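Serine-pyruvate aminotransferase (AgxT) (Sulfolobus solfataricus, PDB 3ZRP) probably transfers the amino group of serine to pyruvate, and perhaps that of alanine to glyoxylate, using pyridoxal 5'-phosphate as cofactor. Local coordinates at residues N266-I278 against I338-I350. Residues are numbered along the deposited sequence; the frame is centred on the assembly and turned at random. Where two conformers were deposited one is given.
Sequences NRIKRHTMVASAI and IGHMGWVTPNDAI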
loop_
_atom_site.group_PDB
_atom_site.type_symbol
_atom_site.label_atom_id
_atom_site.label_comp_id
_atom_site.label_asym_id
_atom_site.label_seq_id
_atom_site.Cartn_x
_atom_site.Cartn_y
_atom_site.Cartn_z
ATOM N N ASN A 266 -26.921 -6.700 12.290
ATOM C CA ASN A 266 -27.364 -5.410 12.796
ATOM C C ASN A 266 -26.771 -4.258 11.970
ATOM O O ASN A 266 -27.437 -3.270 11.693
ATOM C CB ASN A 266 -27.015 -5.249 14.283
ATOM C CG ASN A 266 -27.827 -6.188 15.185
ATOM O OD1 ASN A 266 -29.003 -6.442 14.928
ATOM N ND2 ASN A 266 -27.192 -6.714 16.230
ATOM N N ARG A 267 -25.518 -4.428 11.559
ATOM C CA ARG A 267 -24.816 -3.425 10.760
ATOM C C ARG A 267 -25.488 -3.270 9.398
ATOM O O ARG A 267 -25.690 -2.143 8.915
ATOM C CB ARG A 267 -23.350 -3.824 10.616
ATOM C CG ARG A 267 -22.473 -2.801 9.964
ATOM C CD ARG A 267 -21.037 -3.297 10.009
ATOM N NE ARG A 267 -20.116 -2.327 9.422
ATOM C CZ ARG A 267 -19.565 -1.329 10.108
ATOM N NH1 ARG A 267 -19.875 -1.141 11.402
ATOM N NH2 ARG A 267 -18.721 -0.495 9.512
ATOM N N ILE A 268 -25.840 -4.400 8.785
ATOM C CA ILE A 268 -26.544 -4.402 7.505
ATOM C C ILE A 268 -27.890 -3.674 7.666
ATOM O O ILE A 268 -28.206 -2.766 6.896
ATOM C CB ILE A 268 -26.729 -5.850 6.963
ATOM C CG1 ILE A 268 -25.387 -6.424 6.489
ATOM C CG2 ILE A 268 -27.741 -5.911 5.827
ATOM C CD1 ILE A 268 -25.377 -7.961 6.399
ATOM N N LYS A 269 -28.649 -4.051 8.696
ATOM C CA LYS A 269 -29.949 -3.435 8.979
ATOM C C LYS A 269 -29.842 -1.932 9.171
ATOM O O LYS A 269 -30.672 -1.174 8.637
ATOM C CB LYS A 269 -30.610 -4.099 10.197
ATOM C CG LYS A 269 -31.197 -5.459 9.881
ATOM C CD LYS A 269 -31.690 -6.167 11.127
ATOM C CE LYS A 269 -32.007 -7.632 10.835
ATOM N NZ LYS A 269 -31.868 -8.481 12.058
ATOM N N ARG A 270 -28.810 -1.494 9.904
ATOM C CA ARG A 270 -28.546 -0.041 10.068
ATOM C C ARG A 270 -28.318 0.664 8.734
ATOM O O ARG A 270 -28.886 1.734 8.516
ATOM C CB ARG A 270 -27.388 0.243 11.052
ATOM C CG ARG A 270 -26.942 1.741 11.099
ATOM C CD ARG A 270 -25.958 1.988 12.268
ATOM N NE ARG A 270 -24.790 1.101 12.204
ATOM C CZ ARG A 270 -23.739 1.300 11.412
ATOM N NH1 ARG A 270 -23.690 2.356 10.611
ATOM N NH2 ARG A 270 -22.734 0.439 11.415
ATOM N N HIS A 271 -27.467 0.102 7.863
ATOM C CA HIS A 271 -27.283 0.658 6.521
ATOM C C HIS A 271 -28.593 0.699 5.723
ATOM O O HIS A 271 -28.885 1.690 5.072
ATOM C CB HIS A 271 -26.200 -0.128 5.734
ATOM C CG HIS A 271 -24.806 0.174 6.187
ATOM N ND1 HIS A 271 -24.225 -0.456 7.260
ATOM C CD2 HIS A 271 -23.890 1.071 5.738
ATOM C CE1 HIS A 271 -23.003 0.021 7.448
ATOM N NE2 HIS A 271 -22.770 0.941 6.529
ATOM N N THR A 272 -29.373 -0.378 5.784
ATOM C CA THR A 272 -30.674 -0.408 5.083
ATOM C C THR A 272 -31.591 0.721 5.579
ATOM O O THR A 272 -32.189 1.439 4.771
ATOM C CB THR A 272 -31.390 -1.754 5.260
ATOM O OG1 THR A 272 -30.523 -2.828 4.873
ATOM C CG2 THR A 272 -32.683 -1.808 4.428
ATOM N N MET A 273 -31.677 0.881 6.909
ATOM C CA MET A 273 -32.538 1.893 7.524
ATOM C C MET A 273 -32.083 3.304 7.163
ATOM O O MET A 273 -32.885 4.139 6.714
ATOM C CB MET A 273 -32.570 1.732 9.045
ATOM C CG MET A 273 -33.351 2.850 9.766
ATOM S SD MET A 273 -33.230 2.805 11.563
ATOM C CE MET A 273 -34.062 1.256 11.960
ATOM N N VAL A 274 -30.789 3.571 7.355
ATOM C CA VAL A 274 -30.246 4.888 7.074
ATOM C C VAL A 274 -30.421 5.239 5.590
ATOM O O VAL A 274 -30.832 6.350 5.259
ATOM C CB VAL A 274 -28.738 5.024 7.496
ATOM C CG1 VAL A 274 -28.109 6.298 6.897
ATOM C CG2 VAL A 274 -28.596 5.007 9.011
ATOM N N ALA A 275 -30.083 4.308 4.701
ATOM C CA ALA A 275 -30.211 4.573 3.255
ATOM C C ALA A 275 -31.670 4.830 2.825
ATOM O O ALA A 275 -31.931 5.776 2.094
ATOM C CB ALA A 275 -29.584 3.428 2.430
ATOM N N SER A 276 -32.598 3.988 3.295
ATOM C CA SER A 276 -34.020 4.160 2.996
ATOM C C SER A 276 -34.516 5.512 3.513
ATOM O O SER A 276 -35.303 6.190 2.843
ATOM C CB SER A 276 -34.858 3.033 3.615
ATOM O OG SER A 276 -34.532 1.763 3.102
ATOM N N ALA A 277 -34.042 5.911 4.699
ATOM C CA ALA A 277 -34.417 7.206 5.294
ATOM C C ALA A 277 -33.943 8.370 4.450
ATOM O O ALA A 277 -34.718 9.293 4.202
ATOM C CB ALA A 277 -33.910 7.362 6.765
ATOM N N ILE A 278 -32.682 8.330 3.997
ATOM C CA ILE A 278 -32.133 9.397 3.153
ATOM C C ILE A 278 -32.894 9.458 1.830
ATOM O O ILE A 278 -33.229 10.545 1.349
ATOM C CB ILE A 278 -30.578 9.228 2.889
ATOM C CG1 ILE A 278 -29.780 9.580 4.155
ATOM C CG2 ILE A 278 -30.100 10.099 1.709
ATOM C CD1 ILE A 278 -28.346 9.050 4.182
ATOM N N ILE A 338 -24.128 10.983 -2.333
ATOM C CA ILE A 338 -24.108 10.860 -0.893
ATOM C C ILE A 338 -23.525 9.506 -0.538
ATOM O O ILE A 338 -24.044 8.478 -0.946
ATOM C CB ILE A 338 -25.538 10.983 -0.272
ATOM C CG1 ILE A 338 -26.262 12.240 -0.768
ATOM C CG2 ILE A 338 -25.459 10.988 1.261
ATOM C CD1 ILE A 338 -27.764 12.251 -0.395
ATOM N N GLY A 339 -22.444 9.506 0.232
ATOM C CA GLY A 339 -21.902 8.289 0.779
ATOM C C GLY A 339 -22.462 8.092 2.156
ATOM O O GLY A 339 -22.333 8.985 2.998
ATOM N N HIS A 340 -23.103 6.946 2.392
ATOM C CA HIS A 340 -23.716 6.640 3.675
ATOM C C HIS A 340 -23.317 5.232 4.038
ATOM O O HIS A 340 -24.037 4.286 3.797
ATOM C CB HIS A 340 -25.259 6.836 3.667
ATOM C CG HIS A 340 -25.937 6.390 2.392
ATOM N ND1 HIS A 340 -26.215 5.064 2.117
ATOM C CD2 HIS A 340 -26.405 7.095 1.338
ATOM C CE1 HIS A 340 -26.816 4.982 0.939
ATOM N NE2 HIS A 340 -26.938 6.195 0.442
ATOM N N MET A 341 -22.131 5.102 4.634
ATOM C CA MET A 341 -21.531 3.804 4.861
ATOM C C MET A 341 -20.520 3.826 6.005
ATOM O O MET A 341 -19.941 4.859 6.322
ATOM C CB MET A 341 -20.863 3.270 3.583
ATOM C CG MET A 341 -19.577 4.053 3.207
ATOM S SD MET A 341 -18.786 3.452 1.695
ATOM C CE MET A 341 -19.493 4.580 0.485
ATOM N N GLY A 342 -20.319 2.674 6.623
ATOM C CA GLY A 342 -19.367 2.555 7.736
ATOM C C GLY A 342 -20.111 2.748 9.044
ATOM O O GLY A 342 -20.909 1.885 9.448
ATOM N N TRP A 343 -19.876 3.904 9.666
ATOM C CA TRP A 343 -20.458 4.186 10.985
ATOM C C TRP A 343 -21.608 5.170 10.952
ATOM O O TRP A 343 -21.992 5.739 11.972
ATOM C CB TRP A 343 -19.370 4.545 12.018
ATOM C CG TRP A 343 -18.602 3.285 12.409
ATOM C CD1 TRP A 343 -17.377 2.888 11.945
ATOM C CD2 TRP A 343 -19.070 2.228 13.260
ATOM N NE1 TRP A 343 -17.027 1.680 12.504
ATOM C CE2 TRP A 343 -18.052 1.249 13.307
ATOM C CE3 TRP A 343 -20.242 2.028 14.012
ATOM C CZ2 TRP A 343 -18.172 0.082 14.070
ATOM C CZ3 TRP A 343 -20.358 0.872 14.777
ATOM C CH2 TRP A 343 -19.332 -0.088 14.795
ATOM N N VAL A 344 -22.195 5.330 9.770
ATOM C CA VAL A 344 -23.293 6.274 9.547
ATOM C C VAL A 344 -24.513 5.988 10.454
ATOM O O VAL A 344 -24.875 4.822 10.678
ATOM C CB VAL A 344 -23.657 6.345 8.036
ATOM C CG1 VAL A 344 -24.295 5.028 7.551
ATOM C CG2 VAL A 344 -24.537 7.568 7.710
ATOM N N THR A 345 -25.116 7.052 10.993
ATOM C CA THR A 345 -26.199 6.918 11.982
ATOM C C THR A 345 -27.497 7.550 11.478
ATOM O O THR A 345 -27.480 8.357 10.552
ATOM C CB THR A 345 -25.850 7.611 13.350
ATOM O OG1 THR A 345 -25.717 9.027 13.144
ATOM C CG2 THR A 345 -24.568 7.075 13.943
ATOM N N PRO A 346 -28.635 7.189 12.096
ATOM C CA PRO A 346 -29.877 7.895 11.820
ATOM C C PRO A 346 -29.724 9.415 11.875
ATOM O O PRO A 346 -30.250 10.099 11.002
ATOM C CB PRO A 346 -30.795 7.392 12.932
ATOM C CG PRO A 346 -30.380 6.002 13.087
ATOM C CD PRO A 346 -28.878 6.009 12.935
ATOM N N ASN A 347 -28.992 9.936 12.863
ATOM C CA ASN A 347 -28.780 11.394 12.973
ATOM C C ASN A 347 -28.024 11.998 11.793
ATOM O O ASN A 347 -28.338 13.121 11.367
ATOM C CB ASN A 347 -28.104 11.773 14.303
ATOM C CG ASN A 347 -29.045 11.624 15.502
ATOM O OD1 ASN A 347 -30.268 11.596 15.346
ATOM N ND2 ASN A 347 -28.472 11.502 16.693
ATOM N N ASP A 348 -27.049 11.261 11.250
ATOM C CA ASP A 348 -26.370 11.705 10.031
ATOM C C ASP A 348 -27.360 11.863 8.865
ATOM O O ASP A 348 -27.229 12.796 8.072
ATOM C CB ASP A 348 -25.238 10.748 9.631
ATOM C CG ASP A 348 -24.140 10.666 10.679
ATOM O OD1 ASP A 348 -23.898 11.666 11.374
ATOM O OD2 ASP A 348 -23.529 9.596 10.814
ATOM N N ALA A 349 -28.342 10.956 8.783
ATOM C CA ALA A 349 -29.393 11.032 7.757
ATOM C C ALA A 349 -30.202 12.342 7.881
ATOM O O ALA A 349 -30.403 13.052 6.881
ATOM C CB ALA A 349 -30.295 9.795 7.795
ATOM N N ILE A 350 -30.625 12.674 9.107
ATOM C CA ILE A 350 -31.320 13.941 9.368
ATOM C C ILE A 350 -30.482 15.127 8.887
ATOM O O ILE A 350 -30.971 15.978 8.135
ATOM C CB ILE A 350 -31.705 14.114 10.866
ATOM C CG1 ILE A 350 -32.735 13.064 11.282
ATOM C CG2 ILE A 350 -32.284 15.515 11.127
ATOM C CD1 ILE A 350 -32.700 12.715 12.760
#
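Arg270 and His271 of helix 264-284 hold the backbone of the loop between strand 335-339 and helix 346-363. The Arg270 guanidinium meets Gly342 O end-on and in its own plane, NH1 at 3.1 Å and NH2 at 3.0 Å; NH1 also donates to Val344 O (2.7 Å). A bend at chi3 (56°) turns the group toward these carbonyls, while NE pairs with Glu262. Replacing Arg270 by alanine is likely to leave both carbonyls without these bonds, the loop freer to move, and Glu262 with one arginine partner fewer. At the preceding peptide, Gly342 N donates to His271 NE2 (3.0 Å) in the ring plane; His271 ND1 donates to Arg267 O, fixing the ring's rotation and leaving NE2 as acceptor. At the backbone angles of Gly342 a CB would collide with Met341 O, which favours glycine.

A cation-pi contact follows: in the conformer described, Arg267, extended as far as NE, brings NH1 over the Trp343 indole, CZ 4.6 Å from the six-membered ring centroid and the planes 76° apart; Glu262 and Ala190 O hold the same guanidinium.

Apolar side chains pack farther along the helix. Val274 sets CG1 against Val344 CG2 (3.9 Å) and CG2 against the Thr345-Pro346 link, where the Thr345-Asp348 capping box starts helix 346-363. Ile278 lays CG1 on Ala349 CB (3.7 Å), and Ala275 CA lies over one face of the His340 ring, toward its rim, CB against CE1; His340 NE2 bonds to Thr302.

With the side chain of Met341 about 7 Å from the bound pyridoxal phosphate, this chemistry implies a cofactor-side loop fixed largely through its backbone.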